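Local structure of PlzA (Borrelia burgdorferi, 7MIE) at residues S50-R55 against A152-K157; G39-M44 against S78-F83. The protein binds the bacterial second messenger cyclic di-GMP and, as a PilZ-domain receptor, probably relays its level in the spirochaete's signalling. One frame throughout, in Å; residues are numbered along the deposited sequence. Where two conformers were deposited one is given.

In the fold
From the N terminus the chain runs through helix 26-36 into strand 42-43, helix 46-52, strands 57-62, 65-74 and 78-84, and much later helix 149-164. Interaction 2 closes the shorter loop, bringing 39-44 to 78-83 across the intervening strand 65-74. Interaction 1 begins inside that loop, at 50-55, and ends far beyond it, at 152-157, so the two loops cross. Their centres lie about 13 Å apart and they do not touch. Interaction 1 joins the end of one helix to the flank of another, whereas interaction 2 spans one side of the antiparallel sheet. Both belong to the PilZN3 region, and the side chains of Phe51 and Glu41 are each about 13 Å from a bound cyclic di-GMP.

Interaction 1 of 2, residues S50-R55 against A152-K157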
# COMPACT_ATOMS: atom_id res chain seq x y z
N SER A 50 -2.22 9.45 8.56
CA SER A 50 -2.79 10.36 9.55
C SER A 50 -2.79 9.73 10.94
O SER A 50 -2.37 10.34 11.93
CB SER A 50 -4.20 10.72 9.16
OG SER A 50 -4.16 11.69 8.16
N PHE A 51 -3.31 8.49 11.02
CA PHE A 51 -3.33 7.78 12.29
C PHE A 51 -1.94 7.61 12.89
O PHE A 51 -1.71 7.86 14.09
CB PHE A 51 -4.04 6.43 12.09
CG PHE A 51 -4.03 5.51 13.30
CD1 PHE A 51 -4.69 5.87 14.48
CD2 PHE A 51 -3.41 4.27 13.25
CE1 PHE A 51 -4.65 5.01 15.58
CE2 PHE A 51 -3.41 3.40 14.34
CZ PHE A 51 -4.04 3.77 15.52
N LEU A 52 -0.98 7.15 12.04
CA LEU A 52 0.37 6.88 12.53
C LEU A 52 1.17 8.17 12.73
O LEU A 52 2.19 8.11 13.39
CB LEU A 52 1.12 5.99 11.53
CG LEU A 52 0.53 4.60 11.24
CD1 LEU A 52 1.46 3.86 10.24
CD2 LEU A 52 0.41 3.75 12.51
N ASN A 53 0.69 9.31 12.19
CA ASN A 53 1.45 10.56 12.17
C ASN A 53 2.82 10.29 11.52
O ASN A 53 3.87 10.60 12.08
CB ASN A 53 1.71 11.11 13.58
CG ASN A 53 2.19 12.56 13.55
OD1 ASN A 53 2.17 13.19 12.52
ND2 ASN A 53 2.59 13.08 14.69
N LEU A 54 2.76 9.75 10.31
CA LEU A 54 3.98 9.40 9.60
C LEU A 54 3.83 9.89 8.16
O LEU A 54 2.83 9.59 7.51
CB LEU A 54 4.16 7.88 9.78
CG LEU A 54 5.33 7.25 9.04
CD1 LEU A 54 6.62 7.76 9.66
CD2 LEU A 54 5.20 5.71 9.19
N ARG A 55 4.76 10.76 7.70
CA ARG A 55 4.77 11.22 6.32
C ARG A 55 5.12 10.02 5.42
O ARG A 55 5.87 9.14 5.82
CB ARG A 55 5.97 12.19 6.16
CG ARG A 55 5.92 13.14 4.98
CD ARG A 55 7.06 14.18 5.10
NE ARG A 55 7.13 14.93 6.38
CZ ARG A 55 7.95 15.97 6.61
NH1 ARG A 55 7.96 16.59 7.79
NH2 ARG A 55 8.78 16.38 5.67
N ALA A 152 5.11 1.54 16.32
CA ALA A 152 5.04 0.08 16.38
C ALA A 152 3.74 -0.44 17.03
O ALA A 152 3.10 -1.35 16.52
CB ALA A 152 6.28 -0.46 17.10
N ILE A 153 3.33 0.15 18.16
CA ILE A 153 2.12 -0.32 18.84
C ILE A 153 0.87 -0.07 17.99
O ILE A 153 -0.02 -0.91 17.92
CB ILE A 153 2.01 0.32 20.25
CG1 ILE A 153 0.95 -0.39 21.08
CG2 ILE A 153 1.76 1.82 20.21
CD1 ILE A 153 1.53 -1.68 21.63
N LYS A 154 0.87 1.04 17.21
CA LYS A 154 -0.28 1.31 16.36
C LYS A 154 -0.30 0.38 15.14
O LYS A 154 -1.37 -0.03 14.72
CB LYS A 154 -0.18 2.74 15.86
CG LYS A 154 -0.59 3.78 16.90
CD LYS A 154 -0.49 5.17 16.27
CE LYS A 154 -0.92 6.23 17.28
NZ LYS A 154 -0.58 7.56 16.73
N VAL A 155 0.88 0.01 14.65
CA VAL A 155 0.92 -0.92 13.52
C VAL A 155 0.39 -2.27 14.00
O VAL A 155 -0.39 -2.94 13.30
CB VAL A 155 2.36 -1.02 12.94
CG1 VAL A 155 2.44 -2.13 11.88
CG2 VAL A 155 2.80 0.34 12.34
N GLY A 156 0.74 -2.65 15.23
CA GLY A 156 0.21 -3.91 15.76
C GLY A 156 -1.31 -3.88 15.89
O GLY A 156 -1.99 -4.85 15.52
N LYS A 157 -1.85 -2.74 16.31
CA LYS A 157 -3.30 -2.62 16.41
C LYS A 157 -3.97 -2.72 15.04
O LYS A 157 -5.05 -3.31 14.89
CB LYS A 157 -3.68 -1.31 17.11
CG LYS A 157 -3.29 -1.30 18.59
CD LYS A 157 -3.43 0.06 19.24
CE LYS A 157 -3.54 -0.02 20.75
NZ LYS A 157 -3.93 1.31 21.29
O HOH W 1 2.20 7.51 16.08
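Phe51 and Leu52, in the last turn of helix 46-52, receive the side chain of Lys154 from helix 149-164. The Phe51 ring swings over to the lysine because its CG stands anti to the backbone N (chi1 174°), and the aliphatic chain then crosses it at a slant. Lys154 CB comes within 3.6 Å of Phe51 CE2, and Lys154 CD lies over one face, displaced toward the rim, in a CH-pi contact 4.0 Å from the centroid of the Phe51 ring. The ammonium sits farther out, so any cation-pi attraction is weak at most. It is held instead by the backbone: Lys154 NZ donates to Phe51 O at 2.9 Å, in the carbonyl plane and with a C=O...N angle of 159°.

The lysine thus meets the C-terminal end of helix 46-52, which a Schellman motif closes with Asn53, of positive phi, as its C-prime residue. Lys154 grips one carbonyl directly and the next through a water, and its charge would probably be favoured by the partial negative charge of the helix end. Leu52 O accepts from that water at 2.8 Å, and the water in turn accepts from Lys154 NZ, bridging the two. On the apolar side Leu52 CD2 presses on Lys154 CB at 3.5 Å, the two side chains running past each other in opposite directions, and reaches Val155 CG2 more loosely. Leu158, one turn farther along helix 149-164, also touches both Phe51 and Leu52. Beyond them, Asn53 OD1 is bonded to Asn106 N.

Interaction 2 of 2, residues G39-M44 against S78-F83; sequences GKEIKM and SLKLIF
Glu41 and Lys80 meet across strand 65-74, which pairs antiparallel with both strand 42-43 and strand 78-84 in the antiparallel sheet of the PilZN3 region. The contact is therefore a salt bridge that reaches over strand 65-74, from the residue just ahead of Ile42 to strand 78-84, and even the closest CA atoms, those of Glu41 and Leu79, are 8.0 Å apart.

The electrostatic part is a single charged hydrogen bond, Lys80 NZ donating to Glu41 OE1 at 2.9 Å. Lys80 CE also lies close to the oxygen, 3.2 Å from Glu41 OE1, as a consequence of the salt bridge. Both side chains are extended beyond CG and cross at about a right angle. Glu41 CG lies between its own backbone N and carbonyl carbon (chi1 68°), a rotamer that carries the carboxylate toward the lysine.

Further hydrogen bonding fixes the same oxygen: Ser73 OG, on the intervening strand, also bonds to Glu41 OE1, so that two partners restrain it. The backbone O of Glu41 meets Lys162 NZ of helix 149-164, tying this part of the chain to that helix as well.

The ammonium is not in the plane of the carboxylate: Lys80 NZ approaches Glu41 OE1 from above, 46° out of that plane.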
# COMPACT_ATOMS: atom_id res chain seq x y z
N GLY A 39 5.82 -11.38 8.79
CA GLY A 39 5.50 -11.54 7.38
C GLY A 39 4.25 -10.77 6.93
O GLY A 39 3.88 -10.82 5.76
N LYS A 40 3.59 -10.08 7.87
CA LYS A 40 2.36 -9.37 7.55
C LYS A 40 2.61 -7.88 7.43
O LYS A 40 3.62 -7.40 7.92
CB LYS A 40 1.31 -9.63 8.64
CG LYS A 40 0.99 -11.12 8.84
CD LYS A 40 0.56 -11.86 7.58
CE LYS A 40 0.14 -13.28 7.94
NZ LYS A 40 -0.28 -13.98 6.70
N GLU A 41 1.74 -7.15 6.73
CA GLU A 41 2.01 -5.74 6.51
C GLU A 41 0.71 -4.94 6.46
O GLU A 41 -0.37 -5.50 6.21
CB GLU A 41 2.77 -5.55 5.17
CG GLU A 41 1.89 -5.89 3.94
CD GLU A 41 2.47 -5.93 2.53
OE1 GLU A 41 3.60 -5.44 2.35
OE2 GLU A 41 1.75 -6.39 1.59
N ILE A 42 0.84 -3.60 6.58
CA ILE A 42 -0.28 -2.70 6.35
C ILE A 42 0.13 -1.76 5.21
O ILE A 42 1.15 -1.08 5.31
CB ILE A 42 -0.52 -1.88 7.64
CG1 ILE A 42 -0.89 -2.76 8.86
CG2 ILE A 42 -1.58 -0.80 7.37
CD1 ILE A 42 -2.21 -3.54 8.66
N LYS A 43 -0.64 -1.80 4.11
CA LYS A 43 -0.42 -0.89 2.98
C LYS A 43 -0.79 0.53 3.36
O LYS A 43 -1.75 0.77 4.08
CB LYS A 43 -1.12 -1.36 1.69
CG LYS A 43 -0.54 -2.66 1.16
CD LYS A 43 -1.10 -3.19 -0.14
CE LYS A 43 -2.56 -3.57 -0.06
NZ LYS A 43 -2.83 -4.77 0.81
N MET A 44 -0.03 1.52 2.83
CA MET A 44 -0.24 2.90 3.24
C MET A 44 -1.38 3.57 2.46
O MET A 44 -1.61 3.29 1.28
CB MET A 44 1.05 3.73 3.08
CG MET A 44 2.22 3.06 3.72
SD MET A 44 2.02 2.75 5.53
CE MET A 44 2.18 4.44 6.03
N SER A 78 9.83 -3.95 10.07
CA SER A 78 10.37 -3.71 8.74
C SER A 78 9.36 -2.84 8.02
O SER A 78 8.25 -2.65 8.53
CB SER A 78 10.61 -5.01 7.95
OG SER A 78 9.38 -5.73 7.76
N LEU A 79 9.77 -2.31 6.86
CA LEU A 79 8.83 -1.62 6.01
C LEU A 79 9.27 -1.81 4.56
O LEU A 79 10.37 -2.30 4.30
CB LEU A 79 8.71 -0.17 6.47
CG LEU A 79 9.78 0.85 6.04
CD1 LEU A 79 9.50 2.22 6.72
CD2 LEU A 79 11.19 0.37 6.37
N LYS A 80 8.38 -1.46 3.63
CA LYS A 80 8.67 -1.60 2.22
C LYS A 80 8.65 -0.21 1.59
O LYS A 80 7.72 0.56 1.78
CB LYS A 80 7.67 -2.49 1.49
CG LYS A 80 7.77 -3.96 1.87
CD LYS A 80 6.85 -4.87 1.05
CE LYS A 80 6.67 -6.19 1.76
NZ LYS A 80 5.67 -7.01 1.02
N LEU A 81 9.71 0.07 0.81
CA LEU A 81 9.89 1.40 0.23
C LEU A 81 10.01 1.29 -1.28
O LEU A 81 10.63 0.34 -1.79
CB LEU A 81 11.15 2.08 0.78
CG LEU A 81 11.27 2.31 2.29
CD1 LEU A 81 12.46 3.26 2.59
CD2 LEU A 81 9.97 2.95 2.83
N ILE A 82 9.46 2.31 -1.97
CA ILE A 82 9.56 2.42 -3.43
C ILE A 82 10.60 3.47 -3.78
O ILE A 82 10.55 4.63 -3.30
CB ILE A 82 8.19 2.83 -4.03
CG1 ILE A 82 7.15 1.72 -3.85
CG2 ILE A 82 8.35 3.24 -5.51
CD1 ILE A 82 5.70 2.27 -3.97
N PHE A 83 11.52 3.05 -4.68
CA PHE A 83 12.48 3.97 -5.29
C PHE A 83 12.51 3.77 -6.79
O PHE A 83 12.21 2.68 -7.30
CB PHE A 83 13.89 3.70 -4.73
CG PHE A 83 14.10 4.04 -3.28
CD1 PHE A 83 14.30 5.35 -2.87
CD2 PHE A 83 14.04 3.03 -2.32
CE1 PHE A 83 14.46 5.65 -1.52
CE2 PHE A 83 14.20 3.34 -0.97
CZ PHE A 83 14.43 4.64 -0.59